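Local atomic coordinates of Thiol:disulfide interchange protein (PDB entry 4OD7), a protein that probably acts as a periplasmic dithiol oxidase of the DsbA type, introducing disulfide bonds into other proteins through a thioredoxin-like redox-active centre. Residues A59-G67 with Q138-N149. The protein carries 1 engineered substitution. Sequence-based numbering, arbitrary orientation.
Sequences ARYHVDFLG and QQQNAVTDFQIN. With SCN (thiocyanate ion), chain G.
In the thioredoxin fold of this DsbA, the end of edge strand 58-62 and the loop after it pack against the last turns of helix 130-145 and the residues that follow it, with Tyr-61 packed against Gln-139 and Ala-142. Strand 59-62 and helix 138-145 run nearly perpendicular, at 92°, their axes 7.7 Å apart. Over one face of the Tyr-61 ring, toward its rim, lies Gln-139 CA, while Ala-142 CB comes in obliquely, tight against the CD2-CE2 side, 3.2 Å from Tyr-61 CD2. The side chain of Gln-138 crosses that of Tyr-61 at about a right angle, its CG and amide beside the phenol OH. Gln-139, extended beyond CG (chi2 178°), reaches past the tyrosine and offers a lone pair of OE1, in its carbonyl plane, to the backbone N of His-62 at 2.7 Å. NE2 bonds to Leu-135 O, one turn back, so both ends of the amide are held and its rotation is fixed. Val-143 spreads its two methyls: CG2 meets Val-63 CG1 at 3.8 Å, and CG1 touches the edge of the Phe-65 ring at CE2, 4.0 Å away. Val-63 CG2 sits over that ring's centre; the carbonyls of Ile-148 and Asn-149 and the bound peptide's backbone also adjoin Phe-65. A weak bond from Gln-140 NE2 reaches Asp-64 OD2 at 3.4 Å, while Asp-64 OD1 bonds to Thr-74. Phe-27 of neighbouring strand 24-28 packs against Ala-142, Val-143 and Ile-148, and helix 70-83 flanks Gln-139 through Trp-77 and Ala-78.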
# COMPACT_ATOMS: atom_id res chain seq x y z
N ALA A 59 -7.77 -3.11 -1.73
CA ALA A 59 -7.45 -2.33 -0.54
C ALA A 59 -5.95 -1.99 -0.56
O ALA A 59 -5.14 -2.76 -1.09
CB ALA A 59 -7.82 -3.08 0.72
N ARG A 60 -5.60 -0.85 0.04
CA ARG A 60 -4.21 -0.39 0.21
C ARG A 60 -4.11 0.16 1.59
O ARG A 60 -4.75 1.16 1.86
CB ARG A 60 -3.85 0.65 -0.82
CG ARG A 60 -2.45 1.16 -0.78
CD ARG A 60 -2.18 2.03 -1.99
NE ARG A 60 -0.92 2.76 -1.93
CZ ARG A 60 0.27 2.24 -2.19
NH1 ARG A 60 0.39 0.98 -2.50
NH2 ARG A 60 1.36 2.96 -2.10
N TYR A 61 -3.34 -0.49 2.45
CA TYR A 61 -3.21 -0.14 3.87
C TYR A 61 -1.81 0.36 4.20
O TYR A 61 -0.83 -0.17 3.69
CB TYR A 61 -3.53 -1.34 4.73
CG TYR A 61 -4.97 -1.85 4.60
CD1 TYR A 61 -6.02 -1.01 4.24
CD2 TYR A 61 -5.26 -3.20 4.82
CE1 TYR A 61 -7.33 -1.52 4.12
CE2 TYR A 61 -6.53 -3.71 4.71
CZ TYR A 61 -7.55 -2.88 4.35
OH TYR A 61 -8.80 -3.45 4.25
N HIS A 62 -1.74 1.36 5.07
CA HIS A 62 -0.48 1.90 5.56
C HIS A 62 -0.09 1.22 6.89
O HIS A 62 -0.95 0.80 7.71
CB HIS A 62 -0.58 3.41 5.74
CG HIS A 62 0.74 4.07 6.02
ND1 HIS A 62 1.28 4.15 7.29
CD2 HIS A 62 1.61 4.69 5.20
CE1 HIS A 62 2.43 4.80 7.23
NE2 HIS A 62 2.66 5.13 5.97
N VAL A 63 1.22 1.03 7.06
CA VAL A 63 1.72 0.38 8.24
C VAL A 63 2.29 1.39 9.26
O VAL A 63 2.84 2.41 8.90
CB VAL A 63 2.82 -0.66 7.87
CG1 VAL A 63 2.29 -1.70 6.84
CG2 VAL A 63 4.08 0.02 7.38
N ASP A 64 2.19 1.07 10.54
CA ASP A 64 2.60 1.96 11.60
C ASP A 64 4.05 1.83 11.93
O ASP A 64 4.61 2.73 12.55
CB ASP A 64 1.84 1.69 12.89
CG ASP A 64 0.38 2.06 12.84
OD1 ASP A 64 -0.12 2.64 11.85
OD2 ASP A 64 -0.29 1.69 13.82
N PHE A 65 4.65 0.71 11.53
CA PHE A 65 5.89 0.28 12.16
C PHE A 65 7.17 0.87 11.58
O PHE A 65 8.24 0.64 12.13
CB PHE A 65 6.00 -1.27 12.20
CG PHE A 65 5.85 -1.99 10.87
CD1 PHE A 65 6.90 -2.09 9.99
CD2 PHE A 65 4.68 -2.64 10.56
CE1 PHE A 65 6.75 -2.76 8.81
CE2 PHE A 65 4.54 -3.30 9.37
CZ PHE A 65 5.58 -3.37 8.50
N LEU A 66 7.07 1.66 10.52
CA LEU A 66 8.23 2.38 10.04
C LEU A 66 8.06 3.85 10.35
O LEU A 66 6.96 4.38 10.26
CB LEU A 66 8.43 2.16 8.56
CG LEU A 66 8.72 0.71 8.14
CD1 LEU A 66 8.88 0.61 6.62
CD2 LEU A 66 9.94 0.18 8.85
N GLY A 67 9.14 4.47 10.81
CA GLY A 67 9.25 5.91 10.89
C GLY A 67 8.73 6.43 12.20
O GLY A 67 7.90 5.78 12.83
N GLN A 138 -9.07 -0.49 10.67
CA GLN A 138 -9.06 -1.45 9.57
C GLN A 138 -7.65 -1.80 9.12
O GLN A 138 -7.37 -2.96 8.83
CB GLN A 138 -9.79 -0.89 8.36
CG GLN A 138 -9.93 -1.95 7.28
CD GLN A 138 -11.01 -1.61 6.28
OE1 GLN A 138 -12.11 -2.13 6.35
NE2 GLN A 138 -10.69 -0.73 5.33
N GLN A 139 -6.81 -0.78 9.02
CA GLN A 139 -5.40 -0.93 8.61
C GLN A 139 -4.57 -1.70 9.62
O GLN A 139 -3.87 -2.67 9.29
CB GLN A 139 -4.82 0.44 8.37
CG GLN A 139 -5.41 1.09 7.17
CD GLN A 139 -4.87 2.48 6.93
OE1 GLN A 139 -3.83 2.66 6.28
NE2 GLN A 139 -5.58 3.48 7.43
N GLN A 140 -4.67 -1.26 10.86
CA GLN A 140 -3.90 -1.79 11.95
C GLN A 140 -4.22 -3.25 12.17
O GLN A 140 -3.33 -4.02 12.42
CB GLN A 140 -4.20 -1.01 13.21
CG GLN A 140 -3.77 0.45 13.21
CD GLN A 140 -4.28 1.18 14.45
OE1 GLN A 140 -5.40 0.90 14.93
NE2 GLN A 140 -3.49 2.11 14.99
N ASN A 141 -5.49 -3.62 12.07
CA ASN A 141 -5.93 -5.02 12.20
C ASN A 141 -5.52 -5.86 11.05
O ASN A 141 -5.28 -7.03 11.23
CB ASN A 141 -7.45 -5.13 12.28
CG ASN A 141 -8.02 -4.61 13.55
OD1 ASN A 141 -9.17 -4.22 13.57
ND2 ASN A 141 -7.25 -4.64 14.63
N ALA A 142 -5.49 -5.26 9.86
CA ALA A 142 -5.04 -5.98 8.66
C ALA A 142 -3.59 -6.33 8.72
O ALA A 142 -3.21 -7.42 8.37
CB ALA A 142 -5.30 -5.13 7.38
N VAL A 143 -2.78 -5.40 9.19
CA VAL A 143 -1.35 -5.64 9.33
C VAL A 143 -1.11 -6.78 10.31
O VAL A 143 -0.26 -7.63 10.07
CB VAL A 143 -0.63 -4.34 9.68
CG1 VAL A 143 0.79 -4.58 10.18
CG2 VAL A 143 -0.63 -3.45 8.43
N THR A 144 -1.87 -6.83 11.38
CA THR A 144 -1.80 -7.98 12.28
C THR A 144 -2.26 -9.32 11.65
O THR A 144 -1.53 -10.30 11.67
CB THR A 144 -2.61 -7.69 13.56
OG1 THR A 144 -1.98 -6.63 14.27
CG2 THR A 144 -2.68 -8.87 14.49
N ASP A 145 -3.44 -9.35 11.04
CA ASP A 145 -4.04 -10.61 10.59
C ASP A 145 -3.37 -11.17 9.35
O ASP A 145 -3.48 -12.37 9.06
CB ASP A 145 -5.54 -10.44 10.28
CG ASP A 145 -6.34 -9.91 11.45
OD1 ASP A 145 -5.83 -9.79 12.57
OD2 ASP A 145 -7.52 -9.64 11.24
N PHE A 146 -2.67 -10.32 8.62
CA PHE A 146 -1.94 -10.76 7.46
C PHE A 146 -0.44 -10.95 7.79
O PHE A 146 0.35 -11.27 6.92
CB PHE A 146 -2.14 -9.77 6.31
CG PHE A 146 -3.52 -9.77 5.74
CD1 PHE A 146 -3.75 -10.31 4.49
CD2 PHE A 146 -4.58 -9.24 6.43
CE1 PHE A 146 -5.02 -10.32 3.95
CE2 PHE A 146 -5.84 -9.24 5.89
CZ PHE A 146 -6.06 -9.79 4.64
N GLN A 147 -0.08 -10.78 9.07
CA GLN A 147 1.30 -10.89 9.55
C GLN A 147 2.31 -10.14 8.70
O GLN A 147 3.28 -10.73 8.18
CB GLN A 147 1.70 -12.37 9.64
N ILE A 148 2.10 -8.84 8.55
CA ILE A 148 2.95 -8.01 7.70
C ILE A 148 4.03 -7.42 8.54
O ILE A 148 3.76 -6.67 9.46
CB ILE A 148 2.16 -6.90 7.02
CG1 ILE A 148 0.97 -7.51 6.27
CG2 ILE A 148 3.08 -6.03 6.10
CD1 ILE A 148 1.36 -8.54 5.25
N ASN A 149 5.27 -7.79 8.20
CA ASN A 149 6.44 -7.37 8.94
C ASN A 149 7.36 -6.51 8.10
O ASN A 149 8.30 -5.95 8.62
CB ASN A 149 7.24 -8.60 9.40
CG ASN A 149 6.55 -9.39 10.50
OD1 ASN A 149 5.95 -8.82 11.42
ND2 ASN A 149 6.64 -10.71 10.41
S SCN G . 1.94 -3.73 -2.08
C SCN G . 2.39 -2.14 -2.62
N SCN G . 2.82 -1.08 -2.94